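Local coordinates for protein dihydrofolate reductase (Coxiella burnetii, PDB 3TQ9) that probably reduces 7,8-dihydrofolate to tetrahydrofolate with NADPH, a step that supplies folate cofactors for glycine, purine and DNA precursor synthesis, at residues D10-I15 with N118-G123; S34-K39 with E92-G97; H57-V62 with G73-Y78. All coordinates share one frame; numbering follows the deposited sequence.

Overall arrangement
Contact 1 lies at the surface, whereas contacts 2 and 3 are partly buried and both reach the large mixed sheet. In contact 1 (10-15 with 118-123) two loop regions are joined by one aspartate that accepts backbone N-H groups, and Ile15 binds the nicotinamide end of the cofactor. Contact 2 packs the end of helix 26-36 on strand 92-97, mostly through aliphatic groups, with a long salt bridge at its partly exposed border. Contact 3 is a parallel strand pair at one border of the same sheet, held by backbone hydrogen bonds and a side-chain salt bridge. Contacts 2 and 3 touch through Thr36 and Arg58, and both reach methotrexate; contact 1 lies across the chain's centre from them.

Contact 1 of 3, residues D10-I15 with N118-G123; sequences DKNRLI and NHSFEG. With NDP (NADPH dihydro-nicotinamide-adenine-dinucleotide phosphate), chain B.
Asp10 OD2 takes the backbone N-H of Phe121 in a nearly straight bond, N to OD2 3.2 Å, met almost along the C-O axis. The other oxygen turns back into its own loop: Asp10 OD1 receives Asn12 N at 2.8 Å and Leu14 N at 3.0 Å from opposite faces of the carboxylate plane. With chi1 at 74°, CG sits between the backbone N and the carbonyl carbon, which lets one carboxylate serve both segments. The bond to Asn12 makes an Asx turn, superposed on the type I beta turn from Asp10 to Arg13 that leads from strand 2-10 into strand 14-16. A weak bond runs from Lys11 N to His119 O at 3.5 Å. Just past the turn, Ile15 O accepts the carboxamide N7N of NADPH at 3.2 Å, bordering the nicotinamide site.

The Phe121 ring lies nearly coplanar with the Asp10 carboxylate, 11° apart, and meets Asp10 CB with its edge; His119 CD2 sits above one face, toward the rim. The bent chain of Lys11 brings CD against His119 O. Leu14 spreads its two methyls along the facing loop, CD2 against Phe121 CB at 3.8 Å and CD1 against Gly123 CA at 3.5 Å.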
# COMPACT_ATOMS: atom_id res chain seq x y z
N ASP A 10 10.38 2.10 7.77
CA ASP A 10 11.26 2.50 8.88
C ASP A 10 11.57 4.01 8.82
O ASP A 10 10.97 4.73 8.03
CB ASP A 10 12.54 1.64 8.91
CG ASP A 10 13.52 1.99 7.80
OD1 ASP A 10 13.29 2.96 7.06
OD2 ASP A 10 14.54 1.28 7.67
N LYS A 11 12.50 4.47 9.65
CA LYS A 11 12.82 5.90 9.72
C LYS A 11 13.49 6.45 8.46
O LYS A 11 13.53 7.67 8.28
CB LYS A 11 13.68 6.21 10.96
CG LYS A 11 15.10 5.62 10.95
CD LYS A 11 15.55 5.15 12.34
CE LYS A 11 16.07 6.27 13.24
NZ LYS A 11 17.51 6.08 13.61
N ASN A 12 14.02 5.57 7.62
CA ASN A 12 14.54 5.97 6.30
C ASN A 12 13.58 5.72 5.15
O ASN A 12 13.97 5.84 3.98
CB ASN A 12 15.87 5.27 6.02
CG ASN A 12 17.01 5.88 6.78
OD1 ASN A 12 16.90 6.13 7.98
ND2 ASN A 12 18.12 6.14 6.10
N ARG A 13 12.33 5.39 5.48
CA ARG A 13 11.27 5.07 4.50
C ARG A 13 11.47 3.75 3.74
O ARG A 13 10.87 3.54 2.68
CB ARG A 13 11.06 6.21 3.51
CG ARG A 13 10.65 7.52 4.13
CD ARG A 13 10.11 8.44 3.06
NE ARG A 13 11.03 8.54 1.92
CZ ARG A 13 12.09 9.34 1.86
NH1 ARG A 13 12.40 10.16 2.87
NH2 ARG A 13 12.85 9.34 0.77
N LEU A 14 12.28 2.85 4.29
CA LEU A 14 12.51 1.55 3.68
C LEU A 14 11.26 0.70 3.81
O LEU A 14 10.68 0.60 4.89
CB LEU A 14 13.68 0.85 4.36
CG LEU A 14 14.18 -0.42 3.66
CD1 LEU A 14 14.94 -0.06 2.40
CD2 LEU A 14 15.04 -1.23 4.59
N ILE A 15 10.82 0.09 2.70
CA ILE A 15 9.66 -0.79 2.73
C ILE A 15 9.97 -2.24 2.30
O ILE A 15 9.23 -3.14 2.67
CB ILE A 15 8.46 -0.20 1.90
CG1 ILE A 15 8.66 -0.35 0.39
CG2 ILE A 15 8.21 1.26 2.27
CD1 ILE A 15 7.48 0.16 -0.41
N ASN A 118 10.75 2.51 14.27
CA ASN A 118 11.91 3.24 14.79
C ASN A 118 13.17 2.38 14.73
O ASN A 118 13.62 1.85 15.74
CB ASN A 118 11.64 3.72 16.22
CG ASN A 118 12.67 4.73 16.73
OD1 ASN A 118 13.46 5.28 15.96
ND2 ASN A 118 12.65 4.98 18.04
N HIS A 119 13.74 2.24 13.53
CA HIS A 119 14.93 1.41 13.30
C HIS A 119 15.47 1.70 11.90
O HIS A 119 14.81 2.36 11.11
CB HIS A 119 14.57 -0.07 13.43
CG HIS A 119 15.74 -0.98 13.65
ND1 HIS A 119 16.35 -1.13 14.87
CD2 HIS A 119 16.41 -1.79 12.79
CE1 HIS A 119 17.34 -2.00 14.77
NE2 HIS A 119 17.40 -2.41 13.52
N SER A 120 16.67 1.21 11.60
CA SER A 120 17.25 1.39 10.27
C SER A 120 17.74 0.04 9.72
O SER A 120 18.81 -0.44 10.09
CB SER A 120 18.39 2.40 10.32
OG SER A 120 19.07 2.50 9.08
N PHE A 121 16.94 -0.54 8.82
CA PHE A 121 17.23 -1.86 8.24
C PHE A 121 18.00 -1.72 6.93
O PHE A 121 18.07 -0.63 6.37
CB PHE A 121 15.92 -2.62 7.97
CG PHE A 121 15.04 -2.76 9.18
CD1 PHE A 121 15.18 -3.83 10.05
CD2 PHE A 121 14.06 -1.81 9.46
CE1 PHE A 121 14.37 -3.96 11.17
CE2 PHE A 121 13.25 -1.93 10.57
CZ PHE A 121 13.40 -3.01 11.43
N GLU A 122 18.57 -2.82 6.44
CA GLU A 122 19.14 -2.85 5.09
C GLU A 122 18.06 -3.22 4.06
O GLU A 122 17.27 -4.15 4.29
CB GLU A 122 20.31 -3.83 5.00
CG GLU A 122 21.65 -3.25 5.47
CD GLU A 122 21.82 -3.25 6.99
OE1 GLU A 122 20.80 -3.28 7.72
OE2 GLU A 122 22.98 -3.22 7.45
N GLY A 123 18.04 -2.51 2.93
CA GLY A 123 17.08 -2.79 1.86
C GLY A 123 17.32 -2.01 0.58
O GLY A 123 18.25 -1.21 0.48
PA NDP B . 5.67 -3.05 -7.05
O1A NDP B . 5.38 -1.58 -7.20
O2A NDP B . 4.99 -3.81 -5.96
O5B NDP B . 5.28 -3.73 -8.43
C5B NDP B . 5.98 -3.34 -9.61
C4B NDP B . 5.28 -3.92 -10.82
O4B NDP B . 3.95 -3.41 -10.88
C3B NDP B . 5.89 -3.55 -12.17
O3B NDP B . 6.98 -4.38 -12.55
C2B NDP B . 4.72 -3.75 -13.08
O2B NDP B . 4.49 -5.14 -13.25
C1B NDP B . 3.57 -3.21 -12.25
N9A NDP B . 3.29 -1.77 -12.44
C8A NDP B . 3.68 -0.78 -11.63
N7A NDP B . 3.23 0.42 -12.10
C5A NDP B . 2.54 0.16 -13.23
C6A NDP B . 1.81 0.95 -14.23
N6A NDP B . 1.71 2.30 -14.11
N1A NDP B . 1.23 0.29 -15.25
C2A NDP B . 1.32 -1.04 -15.38
N3A NDP B . 1.97 -1.80 -14.50
C4A NDP B . 2.59 -1.27 -13.44
O3 NDP B . 7.25 -3.36 -7.00
PN NDP B . 8.34 -2.84 -5.92
O1N NDP B . 8.56 -1.35 -6.02
O2N NDP B . 9.52 -3.75 -6.11
O5D NDP B . 7.70 -3.16 -4.50
C5D NDP B . 7.81 -4.46 -3.95
C4D NDP B . 8.66 -4.34 -2.71
O4D NDP B . 8.01 -3.49 -1.77
C3D NDP B . 8.81 -5.69 -2.04
O3D NDP B . 10.04 -5.73 -1.30
C2D NDP B . 7.63 -5.73 -1.11
O2D NDP B . 7.82 -6.72 -0.09
C1D NDP B . 7.63 -4.27 -0.63
N1N NDP B . 6.36 -3.76 -0.13
C2N NDP B . 6.37 -3.20 1.08
C3N NDP B . 5.23 -2.67 1.64
C7N NDP B . 5.27 -2.04 2.99
O7N NDP B . 4.26 -1.58 3.46
N7N NDP B . 6.42 -2.02 3.66
C4N NDP B . 3.96 -2.73 0.84
C5N NDP B . 4.03 -3.36 -0.46
C6N NDP B . 5.26 -3.84 -0.89
P2B NDP B . 4.99 -6.06 -14.46
O1X NDP B . 6.44 -6.16 -14.12
O2X NDP B . 4.26 -7.38 -14.30
O3X NDP B . 4.60 -5.34 -15.72

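Contact 2 of 3, residues S34-K39 with E92-G97; sequences SITLGK and EVIIIG. With MTX (methotrexate), chain C.
Ile35, in the last turn of helix 26-36, offers two surfaces to Ile94 of strand 92-97: its carbonyl O lies 3.6 Å from Ile94 CD1, and its CG2 approaches the same methyl more loosely. Ile94 reaches this far because CG1 stands anti to its carbonyl carbon and the chain then runs straight out to CD1 (chi2 -179°), pointing the terminal methyl at the helix end. Thr36 follows, its side chain crossing that of Ile94 at about a right angle, with CG2 4.1 Å from Ile94 CG2. The hydroxyl of Thr36 is turned back into the helix, where OG1 is hydrogen-bonded to Phe32 O.

A type II beta turn from Thr36 to Lys39, with Gly38 at positive phi, then carries the chain toward strand 40-44. This is the alpha-to-beta connection of the dihydrofolate reductase fold, in which helix 26-36 packs on one face of the central parallel strands. Further along strand 92-97 the chain reaches the inhibitor: Ile96 O accepts a weak hydrogen bond from the methotrexate amine NA4 at 3.2 Å, while Asp28 and Ile6 O bind the same ligand.

Lys39 closes the segment. Its extended chain passes obliquely across Ile94, CD lying 3.7 Å from Ile94 CD1, and carries NZ out to Glu92. There NZ makes a long salt bridge with Glu92 OE1, 3.5 Å, and a weak bond to Ile35 O at 3.3 Å, tying the turn back to the helix. Glu92, also extended, gives its other oxygen, OE2, to Thr4 OG1 of strand 2-10.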
# COMPACT_ATOMS: atom_id res chain seq x y z
N SER A 34 -7.34 -5.37 9.50
CA SER A 34 -8.57 -4.69 9.89
C SER A 34 -8.84 -3.49 8.99
O SER A 34 -9.97 -3.25 8.57
CB SER A 34 -8.48 -4.22 11.34
OG SER A 34 -7.40 -3.31 11.47
N ILE A 35 -7.79 -2.73 8.70
CA ILE A 35 -7.91 -1.56 7.84
C ILE A 35 -8.36 -1.94 6.42
O ILE A 35 -9.14 -1.21 5.82
CB ILE A 35 -6.58 -0.77 7.77
CG1 ILE A 35 -6.31 -0.05 9.09
CG2 ILE A 35 -6.64 0.29 6.69
CD1 ILE A 35 -7.25 1.12 9.37
N THR A 36 -7.87 -3.06 5.89
CA THR A 36 -8.12 -3.42 4.50
C THR A 36 -9.26 -4.42 4.27
O THR A 36 -9.66 -4.64 3.13
CB THR A 36 -6.85 -3.97 3.84
OG1 THR A 36 -6.45 -5.18 4.50
CG2 THR A 36 -5.73 -2.95 3.89
N LEU A 37 -9.77 -5.04 5.34
CA LEU A 37 -10.85 -6.04 5.24
C LEU A 37 -12.09 -5.48 4.55
O LEU A 37 -12.63 -4.44 4.95
CB LEU A 37 -11.26 -6.57 6.64
CG LEU A 37 -10.71 -7.91 7.15
CD1 LEU A 37 -11.21 -8.17 8.56
CD2 LEU A 37 -11.12 -9.04 6.24
N GLY A 38 -12.55 -6.19 3.52
CA GLY A 38 -13.78 -5.86 2.80
C GLY A 38 -13.68 -4.74 1.79
O GLY A 38 -14.69 -4.28 1.26
N LYS A 39 -12.46 -4.28 1.50
CA LYS A 39 -12.26 -3.16 0.60
C LYS A 39 -11.41 -3.56 -0.60
O LYS A 39 -10.69 -4.56 -0.54
CB LYS A 39 -11.64 -1.97 1.35
CG LYS A 39 -12.56 -1.39 2.41
CD LYS A 39 -11.84 -0.42 3.35
CE LYS A 39 -12.72 -0.03 4.55
NZ LYS A 39 -11.93 0.60 5.65
N GLU A 92 -14.08 3.83 -0.95
CA GLU A 92 -12.65 3.93 -0.66
C GLU A 92 -11.87 2.88 -1.44
O GLU A 92 -12.30 1.73 -1.56
CB GLU A 92 -12.39 3.79 0.85
CG GLU A 92 -10.88 3.84 1.25
CD GLU A 92 -10.65 4.13 2.74
OE1 GLU A 92 -11.09 3.33 3.60
OE2 GLU A 92 -10.01 5.16 3.06
N VAL A 93 -10.73 3.29 -1.99
CA VAL A 93 -9.76 2.39 -2.62
C VAL A 93 -8.45 2.47 -1.84
O VAL A 93 -7.99 3.57 -1.52
CB VAL A 93 -9.51 2.76 -4.09
CG1 VAL A 93 -8.44 1.87 -4.70
CG2 VAL A 93 -10.82 2.65 -4.88
N ILE A 94 -7.88 1.31 -1.52
CA ILE A 94 -6.69 1.24 -0.69
C ILE A 94 -5.52 0.72 -1.49
O ILE A 94 -5.55 -0.39 -2.00
CB ILE A 94 -6.90 0.35 0.55
CG1 ILE A 94 -8.01 0.95 1.42
CG2 ILE A 94 -5.62 0.25 1.35
CD1 ILE A 94 -8.29 0.19 2.67
N ILE A 95 -4.50 1.56 -1.60
CA ILE A 95 -3.30 1.24 -2.35
C ILE A 95 -2.31 0.67 -1.35
O ILE A 95 -1.93 1.36 -0.40
CB ILE A 95 -2.68 2.50 -3.00
CG1 ILE A 95 -3.74 3.32 -3.77
CG2 ILE A 95 -1.52 2.10 -3.92
CD1 ILE A 95 -4.43 2.58 -4.88
N ILE A 96 -1.89 -0.58 -1.57
CA ILE A 96 -1.00 -1.27 -0.64
C ILE A 96 0.47 -1.34 -1.08
O ILE A 96 1.29 -1.80 -0.33
CB ILE A 96 -1.54 -2.69 -0.27
CG1 ILE A 96 -1.41 -3.68 -1.44
CG2 ILE A 96 -2.99 -2.63 0.21
CD1 ILE A 96 -1.47 -5.11 -1.00
N GLY A 97 0.81 -0.87 -2.27
CA GLY A 97 2.21 -0.84 -2.71
C GLY A 97 2.43 -1.61 -4.00
O GLY A 97 1.47 -2.09 -4.59
N1 MTX C . 2.05 -3.21 6.43
C2 MTX C . 1.33 -2.03 6.32
NA2 MTX C . 1.11 -1.28 7.39
N3 MTX C . 0.85 -1.61 5.09
C4 MTX C . 1.07 -2.36 3.96
NA4 MTX C . 0.60 -1.95 2.78
C4A MTX C . 1.78 -3.55 4.06
N5 MTX C . 2.00 -4.32 2.93
C6 MTX C . 2.70 -5.49 3.02
C7 MTX C . 3.20 -5.92 4.26
N8 MTX C . 2.98 -5.17 5.40
C8A MTX C . 2.27 -3.98 5.30
C9 MTX C . 2.90 -6.28 1.76
N10 MTX C . 3.13 -7.68 2.05
CM MTX C . 4.45 -8.23 1.66
C11 MTX C . 0.48 -10.00 4.39
C12 MTX C . 1.76 -10.45 4.13
C13 MTX C . 2.63 -9.68 3.37
C14 MTX C . 2.22 -8.46 2.84
C15 MTX C . 0.92 -8.02 3.10
C16 MTX C . 0.05 -8.79 3.87
C MTX C . -0.44 -10.85 5.22
O MTX C . -0.15 -12.22 5.34
N MTX C . -1.50 -10.31 5.81
CA MTX C . -2.68 -11.10 6.07
CT MTX C . -3.92 -10.27 6.02
O1 MTX C . -3.83 -9.03 5.96
O2 MTX C . -5.04 -10.83 6.01
CB MTX C . -2.62 -11.82 7.41
CG MTX C . -1.78 -11.09 8.45
CD MTX C . -1.80 -11.92 9.72
OE1 MTX C . -2.59 -11.61 10.65
OE2 MTX C . -1.04 -12.91 9.84

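Contact 3 of 3, residues H57-V62 with G73-Y78; sequences HRRNIV and GCDIFY. With MTX (methotrexate), chain C.
The Arg59 guanidinium has Ile61 CD1 over one face, offset toward its rim, and the Asp75 carboxylate at its edge. The salt bridge is side-on, both nitrogens on one oxygen: Asp75 OD2 is 2.7 Å from Arg59 NE and 2.9 Å from Arg59 NH2. The two flat groups stand 75° apart; OD2 and CG lie near the guanidinium plane, and the tilt turns the carboxylate's other oxygen out of it. Arg59 reaches across because its chain is extended from CG, anti to the backbone N (chi1 -174°), out to NE. The Phe77 ring receives Ile61 CG2 at its edge, 3.3 Å from CD2.

Asn60 CB lies against Cys74 SG, and Val62 CG2 packs on Cys74 CB, on the sheet face away from Ile61. The backbones pair in parallel: Asp75 N to Asn60 O, Val62 N to Asp75 O at 2.7 Å, and Phe77 N to Val62 O at 2.9 Å. Upstream, Arg58 holds the alpha-carboxylate of methotrexate (CT, O1 and O2) with NH1 on O1 and NH2 on O2, in its guanidinium plane.

Strand 74-77 is the outermost strand at this end of the sheet, with strand 59-63 between it and strand 40-44. Phe77 packs on helix 80-86, while on the face carrying Val62 and Cys74 both meet Phe48 of helix 45-51.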
# COMPACT_ATOMS: atom_id res chain seq x y z
N HIS A 57 -10.86 -12.28 1.88
CA HIS A 57 -11.90 -11.34 2.29
C HIS A 57 -11.66 -9.90 1.82
O HIS A 57 -12.12 -8.95 2.46
CB HIS A 57 -12.07 -11.37 3.81
CG HIS A 57 -12.19 -12.75 4.38
ND1 HIS A 57 -13.03 -13.71 3.84
CD2 HIS A 57 -11.59 -13.34 5.44
CE1 HIS A 57 -12.94 -14.82 4.54
NE2 HIS A 57 -12.07 -14.62 5.52
N ARG A 58 -10.96 -9.77 0.70
CA ARG A 58 -10.68 -8.50 0.04
C ARG A 58 -10.67 -8.70 -1.46
O ARG A 58 -10.35 -9.78 -1.95
CB ARG A 58 -9.30 -7.99 0.43
CG ARG A 58 -9.28 -7.12 1.64
CD ARG A 58 -8.00 -7.31 2.39
NE ARG A 58 -7.97 -8.61 3.06
CZ ARG A 58 -7.03 -8.99 3.91
NH1 ARG A 58 -6.02 -8.18 4.21
NH2 ARG A 58 -7.10 -10.19 4.46
N ARG A 59 -11.01 -7.64 -2.19
CA ARG A 59 -10.90 -7.66 -3.63
C ARG A 59 -9.47 -7.32 -3.96
O ARG A 59 -9.05 -6.17 -3.80
CB ARG A 59 -11.85 -6.65 -4.29
CG ARG A 59 -11.87 -6.74 -5.79
CD ARG A 59 -12.90 -5.82 -6.38
NE ARG A 59 -12.75 -5.73 -7.83
CZ ARG A 59 -13.42 -4.88 -8.61
NH1 ARG A 59 -14.29 -4.02 -8.09
NH2 ARG A 59 -13.20 -4.90 -9.92
N ASN A 60 -8.71 -8.33 -4.37
CA ASN A 60 -7.33 -8.14 -4.72
C ASN A 60 -7.27 -7.63 -6.13
O ASN A 60 -7.79 -8.28 -7.04
CB ASN A 60 -6.56 -9.44 -4.60
CG ASN A 60 -6.29 -9.83 -3.18
OD1 ASN A 60 -5.15 -9.77 -2.73
ND2 ASN A 60 -7.32 -10.23 -2.46
N ILE A 61 -6.65 -6.47 -6.33
CA ILE A 61 -6.49 -5.88 -7.65
C ILE A 61 -5.02 -5.72 -7.93
O ILE A 61 -4.31 -5.05 -7.17
CB ILE A 61 -7.19 -4.51 -7.75
CG1 ILE A 61 -8.66 -4.63 -7.30
CG2 ILE A 61 -7.12 -3.98 -9.17
CD1 ILE A 61 -9.50 -3.41 -7.57
N VAL A 62 -4.54 -6.33 -9.02
CA VAL A 62 -3.11 -6.32 -9.38
C VAL A 62 -2.83 -5.55 -10.69
O VAL A 62 -3.51 -5.76 -11.70
CB VAL A 62 -2.56 -7.77 -9.47
CG1 VAL A 62 -1.09 -7.78 -9.89
CG2 VAL A 62 -2.77 -8.50 -8.13
N GLY A 73 -7.76 -15.47 -8.40
CA GLY A 73 -8.28 -14.79 -7.20
C GLY A 73 -8.28 -13.27 -7.27
O GLY A 73 -8.94 -12.62 -6.45
N CYS A 74 -7.55 -12.72 -8.24
CA CYS A 74 -7.32 -11.28 -8.35
C CYS A 74 -7.84 -10.69 -9.66
O CYS A 74 -7.93 -11.40 -10.66
CB CYS A 74 -5.81 -11.00 -8.27
SG CYS A 74 -4.93 -11.86 -6.95
N ASP A 75 -8.18 -9.40 -9.65
CA ASP A 75 -8.49 -8.67 -10.88
C ASP A 75 -7.22 -8.02 -11.38
O ASP A 75 -6.49 -7.43 -10.60
CB ASP A 75 -9.55 -7.58 -10.65
CG ASP A 75 -10.88 -8.14 -10.23
OD1 ASP A 75 -11.09 -9.37 -10.36
OD2 ASP A 75 -11.74 -7.35 -9.78
N ILE A 76 -6.97 -8.12 -12.69
CA ILE A 76 -5.79 -7.53 -13.32
C ILE A 76 -6.18 -6.27 -14.05
O ILE A 76 -7.16 -6.26 -14.79
CB ILE A 76 -5.19 -8.47 -14.36
CG1 ILE A 76 -4.88 -9.84 -13.76
CG2 ILE A 76 -3.94 -7.84 -14.97
CD1 ILE A 76 -3.78 -9.83 -12.75
N PHE A 77 -5.41 -5.20 -13.86
CA PHE A 77 -5.56 -3.99 -14.66
C PHE A 77 -4.20 -3.59 -15.21
O PHE A 77 -3.17 -3.92 -14.63
CB PHE A 77 -6.15 -2.85 -13.83
CG PHE A 77 -7.61 -3.03 -13.49
CD1 PHE A 77 -8.59 -2.55 -14.35
CD2 PHE A 77 -7.99 -3.64 -12.31
CE1 PHE A 77 -9.94 -2.69 -14.03
CE2 PHE A 77 -9.32 -3.79 -11.98
CZ PHE A 77 -10.30 -3.31 -12.84
N TYR A 78 -4.20 -2.89 -16.33
CA TYR A 78 -2.96 -2.61 -17.04
C TYR A 78 -2.39 -1.21 -16.74
O TYR A 78 -1.36 -0.83 -17.29
CB TYR A 78 -3.15 -2.84 -18.53
CG TYR A 78 -3.57 -4.27 -18.86
CD1 TYR A 78 -2.96 -5.36 -18.24
CD2 TYR A 78 -4.55 -4.53 -19.81
CE1 TYR A 78 -3.33 -6.65 -18.53
CE2 TYR A 78 -4.92 -5.83 -20.11
CZ TYR A 78 -4.31 -6.88 -19.47
OH TYR A 78 -4.66 -8.17 -19.75
N1 MTX C . 2.05 -3.21 6.43
C2 MTX C . 1.33 -2.03 6.32
NA2 MTX C . 1.11 -1.28 7.39
N3 MTX C . 0.85 -1.61 5.09
C4 MTX C . 1.07 -2.36 3.96
NA4 MTX C . 0.60 -1.95 2.78
C4A MTX C . 1.78 -3.55 4.06
N5 MTX C . 2.00 -4.32 2.93
C6 MTX C . 2.70 -5.49 3.02
C7 MTX C . 3.20 -5.92 4.26
N8 MTX C . 2.98 -5.17 5.40
C8A MTX C . 2.27 -3.98 5.30
C9 MTX C . 2.90 -6.28 1.76
N10 MTX C . 3.13 -7.68 2.05
CM MTX C . 4.45 -8.23 1.66
C11 MTX C . 0.48 -10.00 4.39
C12 MTX C . 1.76 -10.45 4.13
C13 MTX C . 2.63 -9.68 3.37
C14 MTX C . 2.22 -8.46 2.84
C15 MTX C . 0.92 -8.02 3.10
C16 MTX C . 0.05 -8.79 3.87
C MTX C . -0.44 -10.85 5.22
O MTX C . -0.15 -12.22 5.34
N MTX C . -1.50 -10.31 5.81
CA MTX C . -2.68 -11.10 6.07
CT MTX C . -3.92 -10.27 6.02
O1 MTX C . -3.83 -9.03 5.96
O2 MTX C . -5.04 -10.83 6.01
CB MTX C . -2.62 -11.82 7.41
CG MTX C . -1.78 -11.09 8.45
CD MTX C . -1.80 -11.92 9.72
OE1 MTX C . -2.59 -11.61 10.65
OE2 MTX C . -1.04 -12.91 9.84